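Local coordinates for tetratricopeptide repeat protein (Parabacteroides merdae ATCC 43184, PDB 4R7S) that is of unknown function but folds as an all-helical tetratricopeptide repeat array, a scaffold that in relatives commonly mediates protein-protein interactions, at residues A198-V203 / V215-I220; L179-A184 / A211-L216; K219-L222 / E228-A231; Q123-A128 / K154-Y159. All coordinates share one frame; numbering follows the deposited sequence.

Contact 1 of 4, residues A198-V203 / V215-I220; sequences ADIEKV and VLRGKI. With EDO (1,2-ethanediol), chain G.
Ile-200 carries this contact, and its torsions aim its two branches at different partners across the interface. CG1 is anti to the carbonyl carbon (chi1 -72°), and an extended chi2 of 172° drives CD1 straight out toward Leu-216 and Ile-220. CG2, set anti to the backbone N by the same first torsion, turns instead to Arg-217. Ile-200 CD1 meets Ile-220 CD1 tip to tip at 3.6 Å, while Leu-216 CD2 lies 3.8 Å from the same Ile-200 CD1, so one methyl touches both, from directions about a right angle apart. On the other branch, the methylene stem of Arg-217 passes across Ile-200, with Arg-217 CD 3.8 Å from Ile-200 CG2. Hydrocarbon alone meets across the two segments; the charged end of Arg-217 works elsewhere, NE in a salt bridge to Asp-233 and the guanidinium in a cation-pi contact with Phe-204. Farther out, Glu-201 OE2 accepts a 2.6 Å hydrogen bond from O2 of a 1,2-ethanediol, probably from the crystallisation liquor. Helix 193-206 and helix 211-223 are consecutive and roughly antiparallel (139° between the segments, axes 10.9 Å apart), joined here by an Ile/Leu/Ile cluster, consistent with a tetratricopeptide-type superhelical array. They also meet through Met-197, which touches Arg-217 and Ile-220, while helix 178-189 borders the contact where Asp-185 touches Leu-216.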
# COMPACT_ATOMS: atom_id res chain seq x y z
N ALA A 198 24.19 6.23 -7.18
CA ALA A 198 24.00 7.32 -8.12
C ALA A 198 22.53 7.71 -8.12
O ALA A 198 22.22 8.89 -7.95
CB ALA A 198 24.47 6.91 -9.51
N ASP A 199 21.62 6.71 -8.25
CA ASP A 199 20.16 6.91 -8.20
C ASP A 199 19.71 7.44 -6.85
O ASP A 199 18.91 8.38 -6.81
CB ASP A 199 19.40 5.61 -8.52
CG ASP A 199 19.13 5.36 -9.99
OD1 ASP A 199 19.44 6.24 -10.82
OD2 ASP A 199 18.60 4.29 -10.32
N ILE A 200 20.25 6.87 -5.75
CA ILE A 200 19.94 7.30 -4.38
C ILE A 200 20.32 8.78 -4.17
O ILE A 200 19.53 9.55 -3.63
CB ILE A 200 20.60 6.35 -3.37
CG1 ILE A 200 19.88 4.97 -3.38
CG2 ILE A 200 20.64 6.95 -1.93
CD1 ILE A 200 20.56 3.86 -2.56
N GLU A 201 21.50 9.17 -4.65
CA GLU A 201 22.05 10.53 -4.57
C GLU A 201 21.13 11.52 -5.27
O GLU A 201 21.01 12.66 -4.83
CB GLU A 201 23.46 10.55 -5.20
CG GLU A 201 24.20 11.89 -5.12
CD GLU A 201 24.45 12.46 -3.73
OE1 GLU A 201 24.73 11.68 -2.79
OE2 GLU A 201 24.37 13.70 -3.59
N LYS A 202 20.50 11.09 -6.38
CA LYS A 202 19.61 11.93 -7.17
C LYS A 202 18.37 12.30 -6.34
O LYS A 202 17.99 13.46 -6.32
CB LYS A 202 19.23 11.24 -8.50
CG LYS A 202 18.51 12.17 -9.47
CD LYS A 202 19.04 12.06 -10.90
CE LYS A 202 18.46 13.14 -11.80
NZ LYS A 202 18.98 14.50 -11.48
N VAL A 203 17.78 11.32 -5.65
CA VAL A 203 16.58 11.50 -4.84
C VAL A 203 16.89 12.40 -3.64
O VAL A 203 16.11 13.29 -3.31
CB VAL A 203 16.01 10.14 -4.39
CG1 VAL A 203 14.65 10.32 -3.70
CG2 VAL A 203 15.89 9.19 -5.56
N VAL A 215 17.00 2.92 4.51
CA VAL A 215 17.40 1.51 4.76
C VAL A 215 18.33 1.07 3.62
O VAL A 215 19.41 0.56 3.90
CB VAL A 215 16.20 0.55 4.93
CG1 VAL A 215 16.62 -0.92 4.83
CG2 VAL A 215 15.48 0.80 6.24
N LEU A 216 17.92 1.33 2.36
CA LEU A 216 18.67 1.02 1.15
C LEU A 216 20.07 1.66 1.17
O LEU A 216 21.06 0.95 0.98
CB LEU A 216 17.90 1.44 -0.12
CG LEU A 216 18.44 0.82 -1.43
CD1 LEU A 216 18.41 -0.72 -1.39
CD2 LEU A 216 17.72 1.35 -2.64
N ARG A 217 20.15 2.98 1.45
CA ARG A 217 21.45 3.64 1.58
C ARG A 217 22.27 3.06 2.78
O ARG A 217 23.49 2.92 2.68
CB ARG A 217 21.30 5.15 1.74
CG ARG A 217 22.64 5.86 1.48
CD ARG A 217 22.48 7.34 1.36
NE ARG A 217 22.14 7.94 2.65
CZ ARG A 217 22.15 9.24 2.88
NH1 ARG A 217 22.45 10.09 1.91
NH2 ARG A 217 21.84 9.70 4.08
N GLY A 218 21.58 2.71 3.86
CA GLY A 218 22.23 2.14 5.04
C GLY A 218 22.85 0.78 4.76
O GLY A 218 23.99 0.51 5.15
N LYS A 219 22.10 -0.05 4.00
CA LYS A 219 22.52 -1.39 3.60
C LYS A 219 23.73 -1.33 2.69
O LYS A 219 24.63 -2.18 2.81
CB LYS A 219 21.37 -2.11 2.93
CG LYS A 219 20.42 -2.78 3.90
CD LYS A 219 19.55 -3.74 3.14
CE LYS A 219 18.29 -4.13 3.86
NZ LYS A 219 17.17 -4.35 2.90
N ILE A 220 23.79 -0.30 1.82
CA ILE A 220 24.92 -0.11 0.91
C ILE A 220 26.11 0.36 1.72
O ILE A 220 27.18 -0.24 1.60
CB ILE A 220 24.59 0.83 -0.28
CG1 ILE A 220 23.69 0.10 -1.31
CG2 ILE A 220 25.87 1.36 -0.93
CD1 ILE A 220 22.77 1.02 -2.12
C1 EDO G . 27.03 14.92 -6.79
O1 EDO G . 26.21 14.38 -7.83
C2 EDO G . 26.25 15.91 -5.92
O2 EDO G . 24.99 15.38 -5.51

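Contact 2 of 4, residues L179-A184 / A211-L216; sequences LYEGRA and ANLYVL
Leu-213 covers one face of the Glu-181 carboxylate, its CB and CD2 both lying over that side, with Glu-181 OE2 3.7 Å from Leu-213 CD2. The aliphatic stem joins in: Glu-181 CG sits 3.8 Å from Leu-213 CD1, so the leucine has the glutamate against both of its methyls and its CB. This follows from a glutamate chain that leaves with CG anti to the carbonyl carbon (chi1 -70°) and then runs extended, carrying the acid group over to the neighbouring helix. Its charge is not left to the hydrocarbon, for OE1 is hydrogen-bonded to Thr-210, the residue just before helix 211-223. That bond ties the carboxylate to the start of the helix and probably fixes its rotation, leaving the stem to pack on the leucine. One turn further along, the contact becomes purely apolar. There Ala-184 CB meets Leu-216 CD2 at 3.8 Å, and the short alanine lets the leucine methyl come down close to the backbone, 3.8 Å from Ala-184 C. The helix segments run 32° apart with 10.7 Å between their axes, a near-parallel pairing of next-but-one helices, consistent with a tetratricopeptide-type stack. Between them in sequence comes helix 193-206, whose Val-203 touches Glu-181 and whose Ile-200 touches Ala-184, while helix 159-172 packs on Leu-179, Tyr-180 and Arg-183.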
# COMPACT_ATOMS: atom_id res chain seq x y z
N LEU A 179 10.46 6.66 -8.89
CA LEU A 179 10.91 5.69 -9.87
C LEU A 179 12.40 5.37 -9.66
O LEU A 179 12.82 4.24 -9.84
CB LEU A 179 10.67 6.19 -11.30
CG LEU A 179 9.23 6.42 -11.75
CD1 LEU A 179 9.20 7.11 -13.10
CD2 LEU A 179 8.45 5.12 -11.80
N TYR A 180 13.18 6.39 -9.25
CA TYR A 180 14.62 6.25 -8.99
C TYR A 180 14.85 5.37 -7.76
O TYR A 180 15.85 4.67 -7.69
CB TYR A 180 15.28 7.61 -8.80
CG TYR A 180 15.37 8.45 -10.05
CD1 TYR A 180 14.31 9.25 -10.45
CD2 TYR A 180 16.54 8.50 -10.80
CE1 TYR A 180 14.39 10.05 -11.59
CE2 TYR A 180 16.64 9.31 -11.93
CZ TYR A 180 15.56 10.08 -12.33
OH TYR A 180 15.62 10.87 -13.46
N GLU A 181 13.89 5.37 -6.83
CA GLU A 181 13.88 4.55 -5.61
C GLU A 181 13.68 3.07 -5.97
O GLU A 181 14.31 2.20 -5.36
CB GLU A 181 12.79 5.02 -4.64
CG GLU A 181 13.09 6.37 -3.99
CD GLU A 181 12.50 6.62 -2.61
OE1 GLU A 181 11.87 5.69 -2.05
OE2 GLU A 181 12.67 7.75 -2.09
N GLY A 182 12.83 2.82 -6.96
CA GLY A 182 12.56 1.48 -7.47
C GLY A 182 13.75 0.95 -8.24
O GLY A 182 14.20 -0.17 -8.01
N ARG A 183 14.31 1.79 -9.13
CA ARG A 183 15.49 1.43 -9.91
C ARG A 183 16.69 1.20 -9.00
O ARG A 183 17.43 0.24 -9.24
CB ARG A 183 15.81 2.47 -11.00
CG ARG A 183 16.81 1.92 -12.01
CD ARG A 183 16.95 2.79 -13.23
NE ARG A 183 17.61 4.04 -12.90
CZ ARG A 183 17.81 5.02 -13.76
NH1 ARG A 183 17.41 4.90 -15.01
NH2 ARG A 183 18.42 6.13 -13.37
N ALA A 184 16.90 2.08 -7.97
CA ALA A 184 18.02 1.91 -7.03
C ALA A 184 17.92 0.54 -6.33
O ALA A 184 18.93 -0.15 -6.20
CB ALA A 184 18.06 3.03 -5.99
N ALA A 211 11.62 6.23 4.00
CA ALA A 211 12.31 5.45 5.02
C ALA A 211 13.06 4.28 4.36
O ALA A 211 14.21 3.98 4.72
CB ALA A 211 11.31 4.93 6.04
N ASN A 212 12.41 3.66 3.34
CA ASN A 212 12.92 2.54 2.55
C ASN A 212 14.25 2.90 1.89
O ASN A 212 15.16 2.06 1.86
CB ASN A 212 11.90 2.15 1.49
CG ASN A 212 10.84 1.19 1.97
OD1 ASN A 212 10.72 0.88 3.15
ND2 ASN A 212 10.04 0.69 1.07
N LEU A 213 14.37 4.15 1.41
CA LEU A 213 15.58 4.62 0.76
C LEU A 213 16.68 4.84 1.79
O LEU A 213 17.86 4.64 1.45
CB LEU A 213 15.34 5.87 -0.10
CG LEU A 213 16.38 6.07 -1.21
CD1 LEU A 213 16.25 4.99 -2.30
CD2 LEU A 213 16.37 7.49 -1.75
N TYR A 214 16.33 5.19 3.05
CA TYR A 214 17.34 5.33 4.10
C TYR A 214 17.88 3.95 4.45
O TYR A 214 19.09 3.79 4.57
CB TYR A 214 16.81 6.07 5.33
CG TYR A 214 16.89 7.58 5.26
CD1 TYR A 214 18.07 8.25 5.59
CD2 TYR A 214 15.79 8.34 4.88
CE1 TYR A 214 18.15 9.64 5.52
CE2 TYR A 214 15.86 9.73 4.82
CZ TYR A 214 17.04 10.38 5.16
OH TYR A 214 17.11 11.76 5.16
N VAL A 215 17.00 2.92 4.51
CA VAL A 215 17.40 1.51 4.76
C VAL A 215 18.33 1.07 3.62
O VAL A 215 19.41 0.56 3.90
CB VAL A 215 16.20 0.55 4.93
CG1 VAL A 215 16.62 -0.92 4.83
CG2 VAL A 215 15.48 0.80 6.24
N LEU A 216 17.92 1.33 2.36
CA LEU A 216 18.67 1.02 1.15
C LEU A 216 20.07 1.66 1.17
O LEU A 216 21.06 0.95 0.98
CB LEU A 216 17.90 1.44 -0.12
CG LEU A 216 18.44 0.82 -1.43
CD1 LEU A 216 18.41 -0.72 -1.39
CD2 LEU A 216 17.72 1.35 -2.64

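Contact 3 of 4, residues K219-L222 / E228-A231; sequences KIKL and ERAA
Ala-230 is where the two helices press together. Its CB stands 3.8 Å from the backbone N of Leu-222 and 3.9 Å from Lys-221 CB, and the CA atoms of Lys-221 and Ala-230 are 5.1 Å apart. Little more than the alanine methyl and Lys-221 CB lies between the two backbones here. The same Ala-230 CB also lies 3.2 Å from the carbonyl O of Gly-218, one turn back on the first helix. Leu-222 adds a more distant touch, with CG 4.1 Å from Ala-230 CB. Helix 211-223 and helix 227-238 are successive helices joined by a short turn, and glycine facing alanine at their close approach is consistent with the small residues that let paired helices nest in tetratricopeptide repeats. Away from this seam the packing gives way to long polar side chains. The extended stem of Lys-221 crosses Arg-229 at about a right angle, and CE rides over one face of the guanidinium, toward its rim, 3.8 Å from Arg-229 NH2. A bend at chi3 (62°) turns the arginine back over the lysine. The like charges stay apart, and each has an acid partner: Lys-221 NZ pairs with Asp-233, which Arg-217 shares, and Arg-229 NE with Glu-226, which would probably soften any repulsion. A water links the two helices here, accepting from Lys-221 NZ at 2.8 Å and donating to the backbone O of Arg-229. The lysine is nevertheless buried, its ammonium held by water and aspartate together, whereas Arg-229 is largely exposed to solvent.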
# COMPACT_ATOMS: atom_id res chain seq x y z
N LYS A 219 22.10 -0.05 4.00
CA LYS A 219 22.52 -1.39 3.60
C LYS A 219 23.73 -1.33 2.69
O LYS A 219 24.63 -2.18 2.81
CB LYS A 219 21.37 -2.11 2.93
CG LYS A 219 20.42 -2.78 3.90
CD LYS A 219 19.55 -3.74 3.14
CE LYS A 219 18.29 -4.13 3.86
NZ LYS A 219 17.17 -4.35 2.90
N ILE A 220 23.79 -0.30 1.82
CA ILE A 220 24.92 -0.11 0.91
C ILE A 220 26.11 0.36 1.72
O ILE A 220 27.18 -0.24 1.60
CB ILE A 220 24.59 0.83 -0.28
CG1 ILE A 220 23.69 0.10 -1.31
CG2 ILE A 220 25.87 1.36 -0.93
CD1 ILE A 220 22.77 1.02 -2.12
N LYS A 221 25.90 1.36 2.60
CA LYS A 221 26.95 1.85 3.50
C LYS A 221 27.53 0.67 4.29
O LYS A 221 28.77 0.57 4.38
CB LYS A 221 26.41 2.94 4.43
CG LYS A 221 26.31 4.27 3.72
CD LYS A 221 25.64 5.30 4.59
CE LYS A 221 25.69 6.66 3.93
NZ LYS A 221 24.69 7.58 4.54
N LEU A 222 26.67 -0.28 4.77
CA LEU A 222 27.12 -1.50 5.43
C LEU A 222 28.11 -2.28 4.53
O LEU A 222 29.22 -2.59 4.98
CB LEU A 222 25.94 -2.42 5.77
CG LEU A 222 25.44 -2.53 7.19
CD1 LEU A 222 24.41 -3.64 7.28
CD2 LEU A 222 26.55 -2.81 8.20
N GLU A 228 29.19 2.97 10.98
CA GLU A 228 28.73 4.14 11.72
C GLU A 228 27.80 5.00 10.86
O GLU A 228 26.75 5.45 11.35
CB GLU A 228 29.89 4.97 12.27
CG GLU A 228 29.63 5.54 13.66
CD GLU A 228 30.73 6.38 14.29
OE1 GLU A 228 31.93 6.10 14.05
OE2 GLU A 228 30.38 7.31 15.05
N ARG A 229 28.16 5.18 9.58
CA ARG A 229 27.33 5.93 8.62
C ARG A 229 26.00 5.16 8.36
O ARG A 229 24.92 5.77 8.40
CB ARG A 229 28.11 6.20 7.32
CG ARG A 229 28.72 7.61 7.29
CD ARG A 229 29.93 7.77 6.38
NE ARG A 229 29.66 7.52 4.96
CZ ARG A 229 29.24 8.43 4.08
NH1 ARG A 229 28.98 9.67 4.48
NH2 ARG A 229 29.05 8.10 2.81
N ALA A 230 26.07 3.82 8.22
CA ALA A 230 24.90 2.96 8.02
C ALA A 230 23.90 3.10 9.17
O ALA A 230 22.71 3.33 8.93
CB ALA A 230 25.34 1.51 7.87
N ALA A 231 24.41 2.98 10.43
CA ALA A 231 23.58 3.10 11.64
C ALA A 231 22.80 4.42 11.66
O ALA A 231 21.60 4.41 11.96
CB ALA A 231 24.44 2.98 12.87
O HOH W 1 25.42 8.32 7.12

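Contact 4 of 4, residues Q123-A128 / K154-Y159; sequences QNYMWA and KMRGNY. With EDO (1,2-ethanediol), chain D.
At the open end of two consecutive antiparallel helices of the tetratricopeptide array, away from their connecting turn, Tyr-125, in the first turn of helix 125-138, packs on Met-155 and Arg-156 at the end of helix 143-156. The second helix stops in a Schellman motif at Gly-157, whose positive phi (92°) turns the chain away. Over one face of the Tyr-125 ring lies the stem of Arg-156, a CH-pi contact with CG 3.9 Å from the ring centroid. The two side chains slide past each other in opposite directions, and bends at chi2 and chi3 of the arginine bring its NH1 within 3.5 Å of Tyr-125 CB. Ring and guanidinium planes stand 69° apart, so the flat groups do not stack. Salt bridges from Arg-156 to Glu-129 and Glu-153 tether the guanidinium beyond the tyrosine, one to each of the two helices. Selenomethionine Met-155 also packs on the ring, its CB 3.8 Å from Tyr-125 CE1. At the ring's far end, a water 2.9 Å from Tyr-125 OH donates a hydrogen bond of 3.2 Å to the backbone O of Met-155.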
# COMPACT_ATOMS: atom_id res chain seq x y z
N GLN A 123 5.14 -14.92 -4.31
CA GLN A 123 6.03 -15.61 -5.26
C GLN A 123 5.21 -16.20 -6.45
O GLN A 123 5.70 -17.05 -7.18
CB GLN A 123 6.85 -16.72 -4.54
CG GLN A 123 8.28 -16.92 -5.05
CD GLN A 123 8.99 -18.15 -4.52
OE1 GLN A 123 8.53 -18.85 -3.60
NE2 GLN A 123 10.15 -18.45 -5.11
N ASN A 124 3.97 -15.72 -6.65
CA ASN A 124 3.11 -16.19 -7.75
C ASN A 124 3.18 -15.21 -8.96
O ASN A 124 2.24 -14.46 -9.26
CB ASN A 124 1.68 -16.34 -7.24
CG ASN A 124 0.89 -17.34 -8.03
OD1 ASN A 124 1.07 -17.52 -9.26
ND2 ASN A 124 -0.00 -18.02 -7.32
N TYR A 125 4.33 -15.26 -9.66
CA TYR A 125 4.77 -14.36 -10.73
C TYR A 125 3.93 -14.40 -12.01
O TYR A 125 3.68 -13.33 -12.58
CB TYR A 125 6.26 -14.61 -11.04
CG TYR A 125 7.13 -14.45 -9.80
CD1 TYR A 125 7.04 -13.31 -9.00
CD2 TYR A 125 8.02 -15.45 -9.41
CE1 TYR A 125 7.82 -13.16 -7.85
CE2 TYR A 125 8.82 -15.31 -8.27
CZ TYR A 125 8.70 -14.17 -7.48
OH TYR A 125 9.48 -14.01 -6.35
N MSE A 126 3.50 -15.60 -12.44
CA MSE A 126 2.67 -15.70 -13.64
C MSE A 126 1.33 -15.04 -13.42
O MSE A 126 0.86 -14.35 -14.33
CB MSE A 126 2.47 -17.16 -14.11
CG MSE A 126 3.69 -17.74 -14.87
SE MSE A 126 4.47 -16.58 -16.27
CE MSE A 126 2.74 -16.14 -17.35
N TRP A 127 0.72 -15.21 -12.22
CA TRP A 127 -0.58 -14.57 -11.98
C TRP A 127 -0.45 -13.05 -11.82
O TRP A 127 -1.37 -12.35 -12.24
CB TRP A 127 -1.37 -15.17 -10.79
CG TRP A 127 -1.68 -16.65 -10.78
CD1 TRP A 127 -2.07 -17.37 -9.69
CD2 TRP A 127 -1.63 -17.58 -11.88
NE1 TRP A 127 -2.25 -18.69 -10.03
CE2 TRP A 127 -2.00 -18.84 -11.37
CE3 TRP A 127 -1.35 -17.46 -13.25
CZ2 TRP A 127 -2.08 -19.98 -12.18
CZ3 TRP A 127 -1.35 -18.60 -14.04
CH2 TRP A 127 -1.73 -19.84 -13.51
N ALA A 128 0.69 -12.54 -11.27
CA ALA A 128 0.93 -11.09 -11.15
C ALA A 128 1.03 -10.46 -12.54
O ALA A 128 0.35 -9.47 -12.83
CB ALA A 128 2.20 -10.83 -10.36
N LYS A 154 12.11 -7.93 -11.43
CA LYS A 154 13.17 -7.85 -10.44
C LYS A 154 13.05 -9.03 -9.43
O LYS A 154 14.02 -9.74 -9.20
CB LYS A 154 13.07 -6.50 -9.70
CG LYS A 154 13.90 -6.43 -8.42
CD LYS A 154 13.68 -5.16 -7.63
CE LYS A 154 12.55 -5.28 -6.64
NZ LYS A 154 12.25 -3.95 -6.07
N MSE A 155 11.85 -9.27 -8.87
CA MSE A 155 11.65 -10.36 -7.89
C MSE A 155 11.86 -11.77 -8.51
O MSE A 155 12.25 -12.70 -7.79
CB MSE A 155 10.27 -10.26 -7.25
CG MSE A 155 10.06 -8.96 -6.45
SE MSE A 155 11.42 -8.51 -5.10
CE MSE A 155 11.58 -10.30 -4.19
N ARG A 156 11.60 -11.91 -9.82
CA ARG A 156 11.80 -13.13 -10.62
C ARG A 156 13.28 -13.39 -10.95
O ARG A 156 13.64 -14.47 -11.40
CB ARG A 156 11.09 -12.95 -11.95
CG ARG A 156 9.70 -13.39 -11.96
CD ARG A 156 9.46 -14.08 -13.26
NE ARG A 156 9.00 -13.16 -14.28
CZ ARG A 156 7.80 -13.22 -14.83
NH1 ARG A 156 6.93 -14.14 -14.44
NH2 ARG A 156 7.46 -12.35 -15.78
N GLY A 157 14.10 -12.35 -10.84
CA GLY A 157 15.51 -12.40 -11.21
C GLY A 157 15.77 -11.98 -12.65
O GLY A 157 16.89 -12.16 -13.13
N ASN A 158 14.75 -11.42 -13.37
CA ASN A 158 14.96 -10.95 -14.76
C ASN A 158 15.30 -9.48 -14.69
O ASN A 158 14.52 -8.63 -15.12
CB ASN A 158 13.74 -11.23 -15.70
CG ASN A 158 13.39 -12.69 -15.84
OD1 ASN A 158 14.20 -13.60 -15.59
ND2 ASN A 158 12.15 -12.95 -16.25
N TYR A 159 16.48 -9.21 -14.12
CA TYR A 159 17.03 -7.91 -13.82
C TYR A 159 17.14 -7.00 -15.02
O TYR A 159 16.84 -5.82 -14.90
CB TYR A 159 18.39 -8.06 -13.13
CG TYR A 159 18.30 -8.82 -11.82
CD1 TYR A 159 17.47 -8.37 -10.79
CD2 TYR A 159 19.02 -9.99 -11.61
CE1 TYR A 159 17.35 -9.08 -9.60
CE2 TYR A 159 18.93 -10.69 -10.40
CZ TYR A 159 18.09 -10.24 -9.40
OH TYR A 159 17.93 -10.93 -8.22
C1 EDO D . 9.40 -2.98 -4.07
O1 EDO D . 9.47 -4.38 -4.32
C2 EDO D . 8.10 -2.34 -4.65
O2 EDO D . 6.91 -2.84 -4.06
O HOH W 2 11.89 -15.59 -6.38

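Overall arrangement
Contacts 1, 2 and 3 form one continuous patch around helix 211-223. Contacts 1 and 2 have centres about 6 Å apart and share Val-215 and Leu-216; they are joined further by the salt bridge from Asp-199 OD1 to Arg-183 NH2, 2.7 Å long. Contact 3 continues along the same helix, its centre about 10 Å from that of contact 1 and about 14 Å from that of contact 2, toward the C-terminal end of the chain. Contact 4 belongs to an earlier part of the array: its nearest atoms are about 5 Å from contact 2, without touching, though Lys-154 reaches Asp-185 on helix 178-189. The 1,2-ethanediol molecules at contacts 1 and 4 mark no known site.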